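Local coordinates for protein extracellular PQQ-dependent sugar dehydrogenase (Coprinopsis cinerea, PDB 6JT6) that is the heme b cytochrome domain of a pyranose dehydrogenase that probably oxidises sugars with pyrroloquinoline quinone, and probably relays the electrons, at residues Ser10-Thr15 / Leu104-Thr109; Tyr30-Ala35 / Ala139-Ala144; Gly58-Leu61 / Asn67-Leu70; Val72-Gly77 / Ser83-Thr88. One frame throughout, in Å; residues are numbered along the deposited sequence.

Overall arrangement
From the N terminus, the loop at 10-15 opens contact 1 and the end of strand 26-33, in 30-35, opens contact 2. Then, in series, contact 3 (58-61 with 67-70) closes the connection between strands 56-60 and 70-76, and contact 4 (72-77 with 83-88) pairs the strands of hairpin 70-76/79-86. Contact 1 closes at 104-109 and contact 2 at 139-144, so these long loops cross, and contacts 3 and 4 nest inside both. Contact 2 joins the two sheets. Probable backbone bonds link it to contact 3 (Gly142 to Ser60) and contact 3 to contact 4 (Leu70 to Arg85). Contact 1, at the periphery, packs through Val14 on Ile31 and through Thr109 on Val75.

Contact 1 (Ser10-Thr15 / Leu104-Thr109); sequences SITGVT and LGSSGT
Thr12 and Ser106 are the closest residues of two chain turns that meet without pairing as strands, their CA atoms 7.3 Å apart. Thr12 forms an ST turn on the periphery of the beta-sandwich: its OG1 accepts from Val14 N at 3.3 Å, and a second bond joins OG1 to Asp9. With OG1 set between the backbone N and the carbonyl carbon (chi1 62°), the methyl CG2 is left to face Ser106, 3.3 Å from its OG. That hydroxyl bends back over its own chain, 2.6 Å from Gly105 O, to which it donates from well off the carbonyl axis. The contact is thus methyl against hydroxymethyl, and small, burying 86 Å² in all. With an alanine here, which lacks OG1 and CG2, Val14 N would probably be left without its turn partner and Ser106 OG without the methyl packed against it. Arg115 of strand 113-121 packs against both Ile11 and Thr12. Beside Thr12, the branch methyl Ile11 CG2 touches Ser106 CB at 3.9 Å.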
loop_
_atom_site.group_PDB
_atom_site.type_symbol
_atom_site.label_atom_id
_atom_site.label_comp_id
_atom_site.label_asym_id
_atom_site.label_seq_id
_atom_site.Cartn_x
_atom_site.Cartn_y
_atom_site.Cartn_z
ATOM N N SER A 10 -12.236 -9.614 6.328
ATOM C CA SER A 10 -13.041 -10.822 6.202
ATOM C C SER A 10 -12.499 -11.796 5.138
ATOM O O SER A 10 -12.688 -13.010 5.258
ATOM C CB SER A 10 -14.507 -10.425 5.912
ATOM O OG SER A 10 -15.244 -11.532 5.440
ATOM N N ILE A 11 -11.795 -11.289 4.115
ATOM C CA ILE A 11 -11.261 -12.190 3.078
ATOM C C ILE A 11 -10.174 -13.148 3.601
ATOM O O ILE A 11 -10.126 -14.324 3.210
ATOM C CB ILE A 11 -10.846 -11.411 1.804
ATOM C CG1 ILE A 11 -12.112 -10.731 1.210
ATOM C CG2 ILE A 11 -10.126 -12.333 0.806
ATOM C CD1 ILE A 11 -11.899 -9.709 0.095
ATOM N N THR A 12 -9.347 -12.674 4.533
ATOM C CA THR A 12 -8.158 -13.433 4.954
ATOM C C THR A 12 -8.126 -13.783 6.436
ATOM O O THR A 12 -7.305 -14.599 6.846
ATOM C CB THR A 12 -6.864 -12.633 4.655
ATOM O OG1 THR A 12 -6.874 -11.405 5.407
ATOM C CG2 THR A 12 -6.767 -12.308 3.165
ATOM N N GLY A 13 -8.995 -13.162 7.232
ATOM C CA GLY A 13 -8.951 -13.335 8.698
ATOM C C GLY A 13 -7.876 -12.521 9.397
ATOM O O GLY A 13 -7.725 -12.600 10.628
ATOM N N VAL A 14 -7.140 -11.682 8.654
ATOM C CA VAL A 14 -6.151 -10.842 9.330
ATOM C C VAL A 14 -6.758 -9.467 9.664
ATOM O O VAL A 14 -7.789 -9.106 9.127
ATOM C CB VAL A 14 -4.784 -10.730 8.563
ATOM C CG1 VAL A 14 -4.342 -12.057 7.911
ATOM C CG2 VAL A 14 -4.798 -9.604 7.572
ATOM N N THR A 15 -6.118 -8.702 10.542
ATOM C CA THR A 15 -6.601 -7.388 10.881
ATOM C C THR A 15 -5.582 -6.362 10.394
ATOM O O THR A 15 -4.362 -6.588 10.507
ATOM C CB THR A 15 -6.848 -7.212 12.407
ATOM O OG1 THR A 15 -5.585 -7.336 13.089
ATOM C CG2 THR A 15 -7.823 -8.238 12.905
ATOM N N LEU A 104 1.381 -10.517 -2.330
ATOM C CA LEU A 104 0.925 -11.618 -1.474
ATOM C C LEU A 104 -0.412 -12.119 -1.992
ATOM O O LEU A 104 -0.945 -11.566 -2.971
ATOM C CB LEU A 104 0.817 -11.140 0.001
ATOM C CG LEU A 104 2.084 -10.519 0.630
ATOM C CD1 LEU A 104 1.947 -10.081 2.118
ATOM C CD2 LEU A 104 3.315 -11.411 0.457
ATOM N N GLY A 105 -0.978 -13.141 -1.344
ATOM C CA GLY A 105 -2.251 -13.728 -1.769
ATOM C C GLY A 105 -3.450 -12.830 -1.530
ATOM O O GLY A 105 -3.297 -11.718 -1.001
ATOM N N SER A 106 -4.641 -13.313 -1.906
ATOM C CA SER A 106 -5.903 -12.526 -1.934
ATOM C C SER A 106 -5.814 -11.221 -2.774
ATOM O O SER A 106 -6.613 -10.307 -2.609
ATOM C CB SER A 106 -6.425 -12.245 -0.509
ATOM O OG SER A 106 -5.560 -11.378 0.202
ATOM N N SER A 107 -4.835 -11.158 -3.681
ATOM C CA SER A 107 -4.694 -10.066 -4.624
ATOM C C SER A 107 -5.363 -10.419 -5.961
ATOM O O SER A 107 -5.567 -11.595 -6.269
ATOM C CB SER A 107 -3.208 -9.693 -4.840
ATOM O OG SER A 107 -2.605 -9.272 -3.647
ATOM N N GLY A 108 -5.677 -9.387 -6.747
ATOM C CA GLY A 108 -6.284 -9.547 -8.080
ATOM C C GLY A 108 -7.659 -8.913 -8.081
ATOM O O GLY A 108 -7.872 -7.905 -7.398
ATOM N N THR A 109 -8.591 -9.495 -8.836
ATOM C CA THR A 109 -9.944 -8.965 -8.906
ATOM C C THR A 109 -11.004 -10.047 -8.851
ATOM O O THR A 109 -10.780 -11.154 -9.344
ATOM C CB THR A 109 -10.138 -7.998 -10.118
ATOM O OG1 THR A 109 -11.451 -7.404 -10.062
ATOM C CG2 THR A 109 -9.931 -8.704 -11.438
#

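Contact 2 (Tyr30-Ala35 / Ala139-Ala144); sequences YIFPSA and AVFGWA. With HEM (protoporphyrin IX containing Fe), chain C; ACT (acetate ion), chain F.
In the core between the two sheets of the beta-sandwich, Phe141 of strand 138-146 meets Tyr30 and Phe32 of strand 26-33. The Tyr30 pair is a T-shaped (edge-to-face) stack: the ring centroids lie 4.8 Å apart, the planes stand at 72°, and Phe141 CE2 sits over the centre of the Tyr30 ring. The closest approach, Phe141 CD2 to Tyr30 CZ, is 3.5 Å. Phe32 comes at Phe141 from the opposite direction and meets it edge to edge, CZ to CZ at 3.8 Å, each atom near the plane of the other ring. A chi1 of -83° puts the Phe141 ring beside its backbone N, where CD2 and CE2 face Tyr30 and CZ meets Phe32. Phe172 adds another edge-to-face pair with Phe141, and Phe44 stacks on Phe32.

The buried hydroxyl of Tyr30 has two partners. A water in the plane of its ring lies 2.6 Å from OH and donates to Gly142 O at 2.8 Å, while Asn59 ND2 also bonds to OH. The other face of strand 138-146 carries the heme. Gly142 CA sits at the porphyrin rim, 3.6 Å from the methyl CMD, where a CB would collide, and Ala144 CB lies against the porphyrin face, 3.6 Å from CHD. One strand thus lines the sandwich core with Phe141 and the heme pocket with Gly142 and Ala144, in a cellobiose dehydrogenase-type cytochrome domain.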
loop_
_atom_site.group_PDB
_atom_site.type_symbol
_atom_site.label_atom_id
_atom_site.label_comp_id
_atom_site.label_asym_id
_atom_site.label_seq_id
_atom_site.Cartn_x
_atom_site.Cartn_y
_atom_site.Cartn_z
ATOM N N TYR A 30 -2.565 -1.298 6.542
ATOM C CA TYR A 30 -1.175 -1.561 6.895
ATOM C C TYR A 30 -1.083 -2.422 8.124
ATOM O O TYR A 30 -1.894 -2.302 9.022
ATOM C CB TYR A 30 -0.377 -0.263 7.150
ATOM C CG TYR A 30 -0.444 0.683 5.994
ATOM C CD1 TYR A 30 0.485 0.588 4.940
ATOM C CD2 TYR A 30 -1.481 1.647 5.912
ATOM C CE1 TYR A 30 0.408 1.450 3.848
ATOM C CE2 TYR A 30 -1.556 2.518 4.837
ATOM C CZ TYR A 30 -0.622 2.403 3.813
ATOM O OH TYR A 30 -0.688 3.237 2.720
ATOM N N ILE A 31 -0.071 -3.288 8.128
ATOM C CA ILE A 31 0.312 -4.064 9.290
ATOM C C ILE A 31 1.815 -3.866 9.458
ATOM O O ILE A 31 2.550 -4.042 8.500
ATOM C CB ILE A 31 0.016 -5.574 9.111
ATOM C CG1 ILE A 31 -1.407 -5.820 8.566
ATOM C CG2 ILE A 31 0.149 -6.270 10.455
ATOM C CD1 ILE A 31 -1.683 -7.259 8.123
ATOM N N PHE A 32 2.253 -3.497 10.656
ATOM C CA PHE A 32 3.682 -3.271 10.912
ATOM C C PHE A 32 4.128 -4.294 11.954
ATOM O O PHE A 32 3.303 -4.754 12.757
ATOM C CB PHE A 32 3.979 -1.816 11.375
ATOM C CG PHE A 32 3.944 -0.801 10.266
ATOM C CD1 PHE A 32 5.134 -0.262 9.755
ATOM C CD2 PHE A 32 2.731 -0.313 9.778
ATOM C CE1 PHE A 32 5.100 0.687 8.723
ATOM C CE2 PHE A 32 2.699 0.628 8.748
ATOM C CZ PHE A 32 3.881 1.123 8.215
ATOM N N PRO A 33 5.428 -4.668 11.935
ATOM C CA PRO A 33 5.941 -5.582 12.958
ATOM C C PRO A 33 6.159 -4.866 14.285
ATOM O O PRO A 33 6.377 -3.653 14.327
ATOM C CB PRO A 33 7.260 -6.073 12.362
ATOM C CG PRO A 33 7.699 -4.971 11.476
ATOM C CD PRO A 33 6.444 -4.385 10.897
ATOM N N SER A 34 6.116 -5.649 15.347
ATOM C CA SER A 34 6.243 -5.176 16.713
ATOM C C SER A 34 7.688 -4.871 17.134
ATOM O O SER A 34 8.515 -4.461 16.309
ATOM C CB SER A 34 5.642 -6.226 17.642
ATOM O OG SER A 34 5.447 -5.681 18.929
ATOM N N ALA A 35 7.948 -5.045 18.439
ATOM C CA ALA A 35 9.266 -4.897 19.091
ATOM C C ALA A 35 9.437 -5.976 20.176
ATOM O O ALA A 35 10.562 -6.314 20.546
ATOM C CB ALA A 35 9.425 -3.505 19.685
ATOM N N ALA A 139 2.616 8.975 12.355
ATOM C CA ALA A 139 3.018 9.007 10.980
ATOM C C ALA A 139 1.950 9.757 10.157
ATOM O O ALA A 139 0.771 9.783 10.532
ATOM C CB ALA A 139 3.195 7.588 10.492
ATOM N N VAL A 140 2.376 10.419 9.079
ATOM C CA VAL A 140 1.444 10.973 8.085
ATOM C C VAL A 140 1.672 10.211 6.786
ATOM O O VAL A 140 2.776 10.228 6.259
ATOM C CB VAL A 140 1.616 12.488 7.838
ATOM C CG1 VAL A 140 0.535 13.015 6.850
ATOM C CG2 VAL A 140 1.492 13.279 9.148
ATOM N N PHE A 141 0.619 9.551 6.296
ATOM C CA PHE A 141 0.679 8.836 5.015
ATOM C C PHE A 141 -0.140 9.586 3.990
ATOM O O PHE A 141 -1.163 10.224 4.317
ATOM C CB PHE A 141 0.132 7.388 5.132
ATOM C CG PHE A 141 1.138 6.363 5.643
ATOM C CD1 PHE A 141 2.403 6.733 6.108
ATOM C CD2 PHE A 141 0.781 5.010 5.707
ATOM C CE1 PHE A 141 3.312 5.775 6.598
ATOM C CE2 PHE A 141 1.674 4.044 6.186
ATOM C CZ PHE A 141 2.955 4.432 6.638
ATOM N N GLY A 142 0.283 9.460 2.742
ATOM C CA GLY A 142 -0.501 9.954 1.627
ATOM C C GLY A 142 -1.287 8.809 1.013
ATOM O O GLY A 142 -0.956 7.606 1.206
ATOM N N TRP A 143 -2.387 9.166 0.349
ATOM C CA TRP A 143 -3.152 8.191 -0.453
ATOM C C TRP A 143 -3.391 8.837 -1.817
ATOM O O TRP A 143 -3.517 10.066 -1.907
ATOM C CB TRP A 143 -4.486 7.790 0.246
ATOM C CG TRP A 143 -5.413 8.903 0.565
ATOM C CD1 TRP A 143 -5.474 9.649 1.742
ATOM C CD2 TRP A 143 -6.409 9.454 -0.303
ATOM N NE1 TRP A 143 -6.464 10.592 1.648
ATOM C CE2 TRP A 143 -7.055 10.508 0.412
ATOM C CE3 TRP A 143 -6.852 9.136 -1.607
ATOM C CZ2 TRP A 143 -8.126 11.253 -0.139
ATOM C CZ3 TRP A 143 -7.914 9.894 -2.163
ATOM C CH2 TRP A 143 -8.515 10.959 -1.424
ATOM N N ALA A 144 -3.453 8.027 -2.867
ATOM C CA ALA A 144 -3.682 8.538 -4.218
ATOM C C ALA A 144 -4.447 7.490 -5.018
ATOM O O ALA A 144 -4.292 6.273 -4.782
ATOM C CB ALA A 144 -2.357 8.925 -4.916
HETATM C CHA HEM C . -0.678 15.436 -4.648
HETATM C CHB HEM C . 0.720 15.686 -9.303
HETATM C CHC HEM C . 1.303 10.881 -9.422
HETATM C CHD HEM C . 0.749 10.791 -4.542
HETATM C C1A HEM C . -0.398 15.910 -5.917
HETATM C C2A HEM C . -0.619 17.245 -6.342
HETATM C C3A HEM C . -0.233 17.299 -7.661
HETATM C C4A HEM C . 0.229 16.012 -8.051
HETATM C CMA HEM C . -0.279 18.519 -8.569
HETATM C CAA HEM C . -1.170 18.391 -5.507
HETATM C CBA HEM C . -2.633 18.191 -5.071
HETATM C CGA HEM C . -3.592 17.871 -6.186
HETATM O O1A HEM C . -4.149 16.745 -6.280
HETATM O O2A HEM C . -3.848 18.748 -7.039
HETATM C C1B HEM C . 0.982 14.395 -9.753
HETATM C C2B HEM C . 1.303 14.090 -11.119
HETATM C C3B HEM C . 1.427 12.716 -11.171
HETATM C C4B HEM C . 1.189 12.219 -9.795
HETATM C CMB HEM C . 1.430 15.109 -12.270
HETATM C CAB HEM C . 1.761 11.808 -12.303
HETATM C CBB HEM C . 1.359 12.008 -13.553
HETATM C C1C HEM C . 1.291 10.431 -8.073
HETATM C C2C HEM C . 1.507 9.096 -7.661
HETATM C C3C HEM C . 1.358 9.054 -6.269
HETATM C C4C HEM C . 1.014 10.388 -5.831
HETATM C CMC HEM C . 1.883 7.973 -8.611
HETATM C CAC HEM C . 1.544 7.858 -5.399
HETATM C CBC HEM C . 1.183 6.622 -5.806
HETATM C C1D HEM C . 0.235 12.059 -4.231
HETATM C C2D HEM C . -0.168 12.422 -2.855
HETATM C C3D HEM C . -0.541 13.708 -2.871
HETATM C C4D HEM C . -0.355 14.133 -4.275
HETATM C CMD HEM C . -0.182 11.548 -1.629
HETATM C CAD HEM C . -1.098 14.519 -1.703
HETATM C CBD HEM C . -0.055 15.096 -0.765
HETATM C CGD HEM C . 0.630 16.245 -1.452
HETATM O O1D HEM C . 1.866 16.245 -1.704
HETATM O O2D HEM C . -0.067 17.205 -1.810
HETATM N NA HEM C . 0.095 15.159 -6.987
HETATM N NB HEM C . 0.925 13.277 -9.019
HETATM N NC HEM C . 0.954 11.176 -6.965
HETATM N ND HEM C . 0.139 13.137 -5.055
HETATM FE FE HEM C . 0.527 13.215 -6.953
HETATM C C ACT F . 5.651 9.257 8.053
HETATM O O ACT F . 5.452 10.519 8.322
HETATM O OXT ACT F . 6.662 8.636 7.640
HETATM C CH3 ACT F . 4.578 8.271 8.189
HETATM O O HOH W 1 -2.084 5.416 2.439
#

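Contact 3 (Gly58-Leu61 / Asn67-Leu70); sequences GNSL and NNPL. With HEM (protoporphyrin IX containing Fe), chain C.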
loop_
_atom_site.group_PDB
_atom_site.type_symbol
_atom_site.label_atom_id
_atom_site.label_comp_id
_atom_site.label_asym_id
_atom_site.label_seq_id
_atom_site.Cartn_x
_atom_site.Cartn_y
_atom_site.Cartn_z
ATOM N N GLY A 58 -2.553 4.028 -4.814
ATOM C CA GLY A 58 -1.207 4.280 -4.331
ATOM C C GLY A 58 -1.110 5.048 -3.031
ATOM O O GLY A 58 -2.114 5.494 -2.465
ATOM N N ASN A 59 0.112 5.131 -2.512
ATOM C CA ASN A 59 0.332 5.860 -1.272
ATOM C C ASN A 59 1.582 6.718 -1.356
ATOM O O ASN A 59 2.293 6.698 -2.351
ATOM C CB ASN A 59 0.376 4.916 -0.041
ATOM C CG ASN A 59 1.463 3.854 -0.133
ATOM O OD1 ASN A 59 2.437 4.001 -0.856
ATOM N ND2 ASN A 59 1.294 2.769 0.618
ATOM N N SER A 60 1.809 7.484 -0.298
ATOM C CA SER A 60 3.105 8.066 -0.010
ATOM C C SER A 60 3.403 7.662 1.427
ATOM O O SER A 60 2.559 7.839 2.315
ATOM C CB SER A 60 3.068 9.578 -0.135
ATOM O OG SER A 60 4.276 10.097 0.419
ATOM N N LEU A 61 4.603 7.135 1.648
ATOM C CA LEU A 61 5.002 6.647 2.971
ATOM C C LEU A 61 5.386 7.778 3.958
ATOM O O LEU A 61 5.596 7.524 5.127
ATOM C CB LEU A 61 6.083 5.541 2.846
ATOM C CG LEU A 61 5.784 4.290 1.986
ATOM C CD1 LEU A 61 6.906 3.247 2.112
ATOM C CD2 LEU A 61 4.418 3.691 2.351
ATOM N N ASN A 67 9.312 13.570 -2.337
ATOM C CA ASN A 67 10.481 13.065 -1.613
ATOM C C ASN A 67 10.174 12.010 -0.532
ATOM O O ASN A 67 10.760 11.989 0.557
ATOM C CB ASN A 67 11.329 14.252 -1.085
ATOM C CG ASN A 67 11.613 15.265 -2.184
ATOM O OD1 ASN A 67 12.226 14.922 -3.204
ATOM N ND2 ASN A 67 11.153 16.493 -2.000
ATOM N N ASN A 68 9.271 11.115 -0.866
ATOM C CA ASN A 68 8.957 9.967 0.009
ATOM C C ASN A 68 8.646 8.803 -0.930
ATOM O O ASN A 68 8.140 9.035 -2.023
ATOM C CB ASN A 68 7.730 10.264 0.920
ATOM C CG ASN A 68 7.966 11.402 1.906
ATOM O OD1 ASN A 68 8.757 11.290 2.839
ATOM N ND2 ASN A 68 7.246 12.480 1.735
ATOM N N PRO A 69 8.925 7.547 -0.518
ATOM C CA PRO A 69 8.500 6.412 -1.331
ATOM C C PRO A 69 7.021 6.484 -1.659
ATOM O O PRO A 69 6.185 6.714 -0.764
ATOM C CB PRO A 69 8.769 5.195 -0.413
ATOM C CG PRO A 69 9.918 5.664 0.432
ATOM C CD PRO A 69 9.496 7.082 0.759
ATOM N N LEU A 70 6.739 6.286 -2.941
ATOM C CA LEU A 70 5.378 6.204 -3.436
ATOM C C LEU A 70 5.171 4.778 -3.918
ATOM O O LEU A 70 5.910 4.301 -4.779
ATOM C CB LEU A 70 5.148 7.211 -4.574
ATOM C CG LEU A 70 5.541 8.696 -4.377
ATOM C CD1 LEU A 70 5.188 9.466 -5.643
ATOM C CD2 LEU A 70 4.858 9.409 -3.196
HETATM C CHA HEM C . -0.678 15.436 -4.648
HETATM C CHB HEM C . 0.720 15.686 -9.303
HETATM C CHC HEM C . 1.303 10.881 -9.422
HETATM C CHD HEM C . 0.749 10.791 -4.542
HETATM C C1A HEM C . -0.398 15.910 -5.917
HETATM C C2A HEM C . -0.619 17.245 -6.342
HETATM C C3A HEM C . -0.233 17.299 -7.661
HETATM C C4A HEM C . 0.229 16.012 -8.051
HETATM C CMA HEM C . -0.279 18.519 -8.569
HETATM C CAA HEM C . -1.170 18.391 -5.507
HETATM C CBA HEM C . -2.633 18.191 -5.071
HETATM C CGA HEM C . -3.592 17.871 -6.186
HETATM O O1A HEM C . -4.149 16.745 -6.280
HETATM O O2A HEM C . -3.848 18.748 -7.039
HETATM C C1B HEM C . 0.982 14.395 -9.753
HETATM C C2B HEM C . 1.303 14.090 -11.119
HETATM C C3B HEM C . 1.427 12.716 -11.171
HETATM C C4B HEM C . 1.189 12.219 -9.795
HETATM C CMB HEM C . 1.430 15.109 -12.270
HETATM C CAB HEM C . 1.761 11.808 -12.303
HETATM C CBB HEM C . 1.359 12.008 -13.553
HETATM C C1C HEM C . 1.291 10.431 -8.073
HETATM C C2C HEM C . 1.507 9.096 -7.661
HETATM C C3C HEM C . 1.358 9.054 -6.269
HETATM C C4C HEM C . 1.014 10.388 -5.831
HETATM C CMC HEM C . 1.883 7.973 -8.611
HETATM C CAC HEM C . 1.544 7.858 -5.399
HETATM C CBC HEM C . 1.183 6.622 -5.806
HETATM C C1D HEM C . 0.235 12.059 -4.231
HETATM C C2D HEM C . -0.168 12.422 -2.855
HETATM C C3D HEM C . -0.541 13.708 -2.871
HETATM C C4D HEM C . -0.355 14.133 -4.275
HETATM C CMD HEM C . -0.182 11.548 -1.629
HETATM C CAD HEM C . -1.098 14.519 -1.703
HETATM C CBD HEM C . -0.055 15.096 -0.765
HETATM C CGD HEM C . 0.630 16.245 -1.452
HETATM O O1D HEM C . 1.866 16.245 -1.704
HETATM O O2D HEM C . -0.067 17.205 -1.810
HETATM N NA HEM C . 0.095 15.159 -6.987
HETATM N NB HEM C . 0.925 13.277 -9.019
HETATM N NC HEM C . 0.954 11.176 -6.965
HETATM N ND HEM C . 0.139 13.137 -5.055
HETATM FE FE HEM C . 0.527 13.215 -6.953
#
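Leu61 and Pro69 are joined by the one backbone hydrogen bond between the segments, Leu61 N to Pro69 O at 2.9 Å, with an N-H...O angle of 167° and the donor almost in line with the carbonyl. Weaker CA-H...O contacts add to it: Ser60 CA shares the acceptor Pro69 O at 3.4 Å, and Leu70 CA points to Asn59 O at 3.3 Å. Asn59 O also meets the heme vinyl carbon CAC at 3.3 Å.

Polar side chains work mainly outward. Ser60 OG and Asn68 ND2 both bond to Ser64 O, and Asn68 OD1 is gripped by Ala130 N and Trp126 NE1. Asn59 ND2 bonds to Tyr30 OH. Between the segments, then, Ser60 OG merely rests against Asn68 CB. These residues close the connection between strands 56-60 and 70-76, neighbours in the antiparallel sheet that carries the heme; Met65 in the same connection gives its backbone N to the heme.

The side chains of Leu61 and Pro69 cross at about a right angle, with CD1 of Leu61 3.7 Å from CB of Pro69. Leu70 holds CG beside its backbone N (chi1 -51°) and divides its branches: CD2 lies 3.5 Å from Ser60 CB, CD1 lies 3.9 Å from heme C3C, and CB approaches CAC at 3.8 Å. An alanine at Leu70, with CG and both methyls gone, would probably open a gap between Ser60 CB and the vinyl-bearing pyrrole.

Contact 4 (Val72-Gly77 / Ser83-Thr88); sequences VGWVDG and SARWAT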
loop_
_atom_site.group_PDB
_atom_site.type_symbol
_atom_site.label_atom_id
_atom_site.label_comp_id
_atom_site.label_asym_id
_atom_site.label_seq_id
_atom_site.Cartn_x
_atom_site.Cartn_y
_atom_site.Cartn_z
ATOM N N VAL A 72 2.602 2.129 -5.792
ATOM C CA VAL A 72 1.457 2.160 -6.663
ATOM C C VAL A 72 1.106 0.744 -7.108
ATOM O O VAL A 72 1.976 -0.021 -7.569
ATOM C CB VAL A 72 1.621 3.184 -7.820
ATOM C CG1 VAL A 72 2.816 2.862 -8.686
ATOM C CG2 VAL A 72 0.367 3.265 -8.678
ATOM N N GLY A 73 -0.159 0.390 -6.909
ATOM C CA GLY A 73 -0.664 -0.910 -7.307
ATOM C C GLY A 73 -1.823 -0.816 -8.265
ATOM O O GLY A 73 -2.543 0.198 -8.313
ATOM N N TRP A 74 -2.004 -1.880 -9.050
ATOM C CA TRP A 74 -3.122 -2.007 -9.947
ATOM C C TRP A 74 -3.326 -3.475 -10.334
ATOM O O TRP A 74 -2.512 -4.352 -9.961
ATOM C CB TRP A 74 -2.969 -1.087 -11.162
ATOM C CG TRP A 74 -1.863 -1.477 -12.110
ATOM C CD1 TRP A 74 -1.970 -2.256 -13.237
ATOM C CD2 TRP A 74 -0.495 -1.061 -12.028
ATOM N NE1 TRP A 74 -0.736 -2.350 -13.869
ATOM C CE2 TRP A 74 0.183 -1.616 -13.154
ATOM C CE3 TRP A 74 0.211 -0.244 -11.138
ATOM C CZ2 TRP A 74 1.555 -1.409 -13.392
ATOM C CZ3 TRP A 74 1.587 -0.031 -11.375
ATOM C CH2 TRP A 74 2.243 -0.627 -12.497
ATOM N N VAL A 75 -4.420 -3.745 -11.043
ATOM C CA VAL A 75 -4.661 -5.094 -11.572
ATOM C C VAL A 75 -4.745 -5.008 -13.101
ATOM O O VAL A 75 -5.568 -4.273 -13.641
ATOM C CB VAL A 75 -5.909 -5.783 -10.954
ATOM C CG1 VAL A 75 -6.097 -7.157 -11.564
ATOM C CG2 VAL A 75 -5.715 -5.983 -9.456
ATOM N N ASP A 76 -3.850 -5.733 -13.765
ATOM C CA ASP A 76 -3.801 -5.827 -15.217
ATOM C C ASP A 76 -4.595 -7.075 -15.627
ATOM O O ASP A 76 -4.042 -8.170 -15.644
ATOM C CB ASP A 76 -2.335 -5.940 -15.670
ATOM C CG ASP A 76 -2.191 -6.182 -17.176
ATOM O OD1 ASP A 76 -3.045 -5.695 -17.949
ATOM O OD2 ASP A 76 -1.207 -6.853 -17.568
ATOM N N GLY A 77 -5.895 -6.907 -15.896
ATOM C CA GLY A 77 -6.773 -8.036 -16.221
ATOM C C GLY A 77 -7.139 -8.761 -14.946
ATOM O O GLY A 77 -8.011 -8.303 -14.208
ATOM N N SER A 83 4.546 -1.174 -7.738
ATOM C CA SER A 83 5.747 -0.461 -8.101
ATOM C C SER A 83 6.096 0.544 -6.991
ATOM O O SER A 83 5.187 1.104 -6.344
ATOM C CB SER A 83 5.519 0.235 -9.446
ATOM O OG SER A 83 6.570 1.123 -9.770
ATOM N N ALA A 84 7.394 0.762 -6.773
ATOM C CA ALA A 84 7.860 1.829 -5.892
ATOM C C ALA A 84 8.328 2.977 -6.762
ATOM O O ALA A 84 9.061 2.756 -7.749
ATOM C CB ALA A 84 9.006 1.359 -4.992
ATOM N N ARG A 85 7.933 4.203 -6.383
ATOM C CA ARG A 85 8.302 5.412 -7.135
ATOM C C ARG A 85 8.724 6.578 -6.257
ATOM O O ARG A 85 8.599 6.513 -5.043
ATOM C CB ARG A 85 7.192 5.814 -8.101
ATOM C CG ARG A 85 6.744 4.619 -8.922
ATOM C CD ARG A 85 6.136 4.954 -10.234
ATOM N NE ARG A 85 5.783 3.700 -10.910
ATOM C CZ ARG A 85 5.160 3.617 -12.080
ATOM N NH1 ARG A 85 4.798 4.738 -12.729
ATOM N NH2 ARG A 85 4.892 2.411 -12.598
ATOM N N TRP A 86 9.228 7.631 -6.909
ATOM C CA TRP A 86 9.819 8.781 -6.252
ATOM C C TRP A 86 9.655 10.011 -7.136
ATOM O O TRP A 86 9.994 9.968 -8.308
ATOM C CB TRP A 86 11.294 8.543 -5.964
ATOM C CG TRP A 86 11.857 9.564 -5.038
ATOM C CD1 TRP A 86 12.215 10.848 -5.354
ATOM C CD2 TRP A 86 12.114 9.407 -3.628
ATOM N NE1 TRP A 86 12.689 11.501 -4.218
ATOM C CE2 TRP A 86 12.648 10.637 -3.155
ATOM C CE3 TRP A 86 11.976 8.337 -2.724
ATOM C CZ2 TRP A 86 13.051 10.826 -1.808
ATOM C CZ3 TRP A 86 12.368 8.524 -1.389
ATOM C CH2 TRP A 86 12.885 9.763 -0.944
ATOM N N ALA A 87 9.089 11.085 -6.566
ATOM C CA ALA A 87 8.902 12.380 -7.240
ATOM C C ALA A 87 9.613 13.483 -6.434
ATOM O O ALA A 87 9.473 13.552 -5.206
ATOM C CB ALA A 87 7.424 12.690 -7.314
ATOM N N THR A 88 10.369 14.349 -7.093
ATOM C CA THR A 88 10.946 15.501 -6.364
ATOM C C THR A 88 10.045 16.750 -6.407
ATOM O O THR A 88 10.342 17.752 -5.748
ATOM C CB THR A 88 12.349 15.848 -6.877
ATOM O OG1 THR A 88 12.268 16.090 -8.282
ATOM C CG2 THR A 88 13.328 14.685 -6.629
#
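Over one face of the Arg85 guanidinium lies the methyl Val72 CG1, 3.8 Å from NE. At the edge of the group, in its plane, Ser83 OG accepts from NE at 2.9 Å in a nearly straight bond, although the position of that oxygen is less sure. The indole of Trp74 stands almost perpendicular, its plane 86° from the guanidinium, and brings CH2 to 4.0 Å from Arg85 NH2, an oblique approach to either flat group. The extended arm of Arg85 brings the face of its head to Val72 CG1, and backbone carbonyls outside the hairpin take the remaining nitrogens: NH1 bonds to Ser159 O and NH2 to Pro157 O, while Trp74 NE1 bonds to Pro154 O. Val72 CG1 reaches this position by lying between its backbone N and carbonyl carbon (chi1 60°), where it also meets Ser83 CB at 3.8 Å.

Val72 and Ser83 form an antiparallel hydrogen-bonded pair. Val72 N reaches Ser83 O at 2.8 Å, and Ser83 N returns to Val72 O at 2.8 Å. The N-to-C directions of strands 72-76 and 83-86 make 141°, well short of 180°, consistent with twist. Val72 also touches the heme. The pair belongs to the beta hairpin of strands 70-76 and 79-86, in the heme-bearing sheet of a cellobiose dehydrogenase-like cytochrome domain.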